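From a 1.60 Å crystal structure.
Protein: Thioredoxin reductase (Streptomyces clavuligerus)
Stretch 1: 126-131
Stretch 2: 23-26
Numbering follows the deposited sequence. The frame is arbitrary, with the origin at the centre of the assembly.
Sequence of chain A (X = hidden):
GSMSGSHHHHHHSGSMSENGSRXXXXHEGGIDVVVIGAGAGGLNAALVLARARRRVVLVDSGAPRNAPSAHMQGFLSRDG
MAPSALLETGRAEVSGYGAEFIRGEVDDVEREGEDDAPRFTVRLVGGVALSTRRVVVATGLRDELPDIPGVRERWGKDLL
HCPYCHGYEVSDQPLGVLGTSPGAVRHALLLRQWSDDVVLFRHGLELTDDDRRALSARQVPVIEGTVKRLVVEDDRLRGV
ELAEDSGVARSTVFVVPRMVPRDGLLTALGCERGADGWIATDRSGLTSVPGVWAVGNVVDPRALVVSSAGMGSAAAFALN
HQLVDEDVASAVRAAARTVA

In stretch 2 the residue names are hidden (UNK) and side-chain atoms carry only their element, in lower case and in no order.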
ATOM      1  N   GLY A 126      17.028 -21.595  18.611  1.00 19.98           N
ATOM      2  CA  GLY A 126      17.542 -22.922  18.277  1.00 20.95           C
ATOM      3  C   GLY A 126      18.992 -22.915  17.823  1.00 21.95           C
ATOM      4  O   GLY A 126      19.684 -23.922  17.965  1.00 23.44           O
ATOM      5  N   GLY A 127      19.449 -21.799  17.256  1.00 22.37           N
ATOM      6  CA  GLY A 127      20.867 -21.634  16.918  1.00 23.35           C
ATOM      7  C   GLY A 127      21.218 -21.384  15.460  1.00 23.93           C
ATOM      8  O   GLY A 127      22.350 -21.000  15.165  1.00 26.46           O
ATOM      9  N   VAL A 128      20.278 -21.606  14.544  1.00 22.04           N
ATOM     10  CA  VAL A 128      20.542 -21.394  13.116  1.00 21.46           C
ATOM     11  C   VAL A 128      20.769 -19.906  12.837  1.00 20.60           C
ATOM     12  O   VAL A 128      20.013 -19.059  13.315  1.00 21.29           O
ATOM     13  CB  VAL A 128      19.397 -21.936  12.228  1.00 22.95           C
ATOM     14  CG1 VAL A 128      19.573 -21.503  10.776  1.00 24.37           C
ATOM     15  CG2 VAL A 128      19.331 -23.455  12.321  1.00 25.60           C
ATOM     16  N   ALA A 129      21.820 -19.602  12.076  1.00 21.26           N
ATOM     17  CA  ALA A 129      22.140 -18.223  11.707  1.00 21.86           C
ATOM     18  C   ALA A 129      22.343 -18.079  10.201  1.00 22.27           C
ATOM     19  O   ALA A 129      22.760 -19.027   9.529  1.00 23.34           O
ATOM     20  CB  ALA A 129      23.379 -17.744  12.451  1.00 25.28           C
ATOM     21  N   LEU A 130      22.035 -16.885   9.693  1.00 22.29           N
ATOM     22  CA  LEU A 130      22.209 -16.531   8.282  1.00 22.76           C
ATOM     23  C   LEU A 130      22.931 -15.194   8.178  1.00 21.79           C
ATOM     24  O   LEU A 130      22.706 -14.304   8.998  1.00 21.88           O
ATOM     25  CB  LEU A 130      20.859 -16.354   7.585  1.00 28.28           C
ATOM     26  CG  LEU A 130      19.745 -17.388   7.739  1.00 31.35           C
ATOM     27  CD1 LEU A 130      18.884 -17.097   8.958  1.00 33.23           C
ATOM     28  CD2 LEU A 130      18.894 -17.386   6.478  1.00 37.63           C
ATOM     29  N   SER A 131      23.769 -15.051   7.152  1.00 20.25           N
ATOM     30  CA  SER A 131      24.386 -13.770   6.812  1.00 19.51           C
ATOM     31  C   SER A 131      23.669 -13.186   5.598  1.00 18.77           C
ATOM     32  O   SER A 131      23.383 -13.908   4.647  1.00 19.94           O
ATOM     33  CB  SER A 131      25.870 -13.960   6.504  1.00 25.21           C
ATOM     34  OG  SER A 131      26.505 -12.718   6.264  1.00 30.38           O
ATOM     35  N   UNK A  23      26.261 -25.329  12.237  1.00 56.49           N
ATOM     36  CA  UNK A  23      25.018 -24.674  12.753  1.00 53.80           C
ATOM     37  C   UNK A  23      24.121 -24.078  11.647  1.00 48.03           C
ATOM     38  O   UNK A  23      22.948 -24.440  11.542  1.00 39.35           O
ATOM     39  n   UNK A  23      23.341 -24.114  15.004  1.00 44.11           N
ATOM     40  c   UNK A  23      24.600 -23.691  15.083  1.00 58.98           C
ATOM     41  c   UNK A  23      25.384 -23.581  13.780  1.00 61.89           C
ATOM     42  o   UNK A  23      25.131 -23.394  16.153  1.00 73.29           O
ATOM     43  N   UNK A  24      24.686 -23.196  10.815  1.00 47.55           N
ATOM     44  CA  UNK A  24      23.896 -22.238  10.018  1.00 37.77           C
ATOM     45  C   UNK A  24      23.546 -22.493   8.555  1.00 31.71           C
ATOM     46  O   UNK A  24      23.974 -23.474   7.942  1.00 29.91           O
ATOM     47  N   UNK A  25      22.767 -21.554   8.013  1.00 28.42           N
ATOM     48  CA  UNK A  25      22.197 -21.597   6.662  1.00 26.83           C
ATOM     49  C   UNK A  25      23.034 -20.716   5.734  1.00 29.28           C
ATOM     50  O   UNK A  25      23.266 -19.547   6.038  1.00 30.86           O
ATOM     51  c   UNK A  25      18.229 -22.243   4.155  1.00 32.19           C
ATOM     52  c   UNK A  25      19.973 -21.178   5.443  1.00 28.62           C
ATOM     53  c   UNK A  25      18.469 -21.380   3.100  1.00 32.80           C
ATOM     54  c   UNK A  25      18.971 -22.132   5.320  1.00 29.85           C
ATOM     55  c   UNK A  25      19.450 -20.412   3.213  1.00 31.85           C
ATOM     56  c   UNK A  25      20.189 -20.305   4.381  1.00 30.24           C
ATOM     57  c   UNK A  25      20.758 -21.055   6.727  1.00 27.38           C
ATOM     58  N   UNK A  26      23.473 -21.275   4.605  1.00 27.83           N
ATOM     59  CA  UNK A  26      24.308 -20.547   3.646  1.00 29.84           C
ATOM     60  C   UNK A  26      23.866 -20.766   2.201  1.00 30.91           C
ATOM     61  O   UNK A  26      23.177 -21.737   1.886  1.00 30.27           O
ATOM     62  o   UNK A  26      25.885 -22.398   3.523  1.00 33.80           O
ATOM     63  c   UNK A  26      25.785 -20.984   3.742  1.00 33.93           C
ATOM     64  c   UNK A  26      26.368 -20.638   5.103  1.00 36.78           C
TER
HETATM   65  O   HOH W   1      24.710 -17.254   5.672  1.00 30.24           O

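Position 23 carries four side-chain atoms: two carbons, one oxygen and one nitrogen. The first carbon is bonded to the backbone CA. The second is a planar branch point that bears both the oxygen and the nitrogen. This is a short carboxamide, with one carbon between CA and the amide group. The side chain leaves the backbone sideways to stretch 1, but its end comes nearer. Its nitrogen lies 3.3 Å from O of Gly127. The residue is Asn23. The approach of Asn23 ND2 to Gly127 O has a poor angle and is not a hydrogen bond. The backbone takes part too, with Asn23 O 3.8 Å from CG2 of Val128.

Position 24 has backbone atoms and nothing more. No side-chain atom is present, so the residue is Gly24. Its CA packs 3.4 Å from O of Ala129, which leaves little room. A CB built at ideal geometry on Gly24 would fall 2.7 Å from Ala129 O, a clash. The bare CA therefore suits the close passage of the two stretches here.

Position 25 has seven side-chain carbons: one attached to CA, then a closed ring of six. No oxygen is attached to the ring, which rules out tyrosine. The first carbon, CB, points toward stretch 1 and lies 4.2 Å from CG1 of Val128. The end of the side chain leads away, yet a ring carbon still comes within 3.8 Å of CD2 of Leu130. The residue is Phe25, with chi1 in the t well. The ring carbon nearest Leu130 is CD1, and the methyl meets the ring obliquely.

Position 26 has three side-chain atoms: one carbon carrying one oxygen and one carbon. The branch is at CB, which points away from stretch 1. Its methyl carbon, the atom nearest stretch 1, is still 5.9 Å from O of Ala129, so the side chain makes no contact. The residue is Thr26, with chi1 in the p well.

The contact is small, burying 280 Å² over both sides. Its one direct hydrogen bond runs from Phe25 N to Ala129 O, at 2.9 Å and an angle of 161°. Water 1 extends this backbone link: it donates to Phe25 O at 2.7 Å and accepts from Ser131 N at 2.8 Å. Both polar backbone atoms of Phe25 are thus tied to stretch 1, one directly and one through water. Val128 and Leu130 add apolar packing against Phe25. Gly24 lets the backbones pass closely, and Asn23 covers part of the loop at Gly127.

Stretch 2 23-26: NGFT
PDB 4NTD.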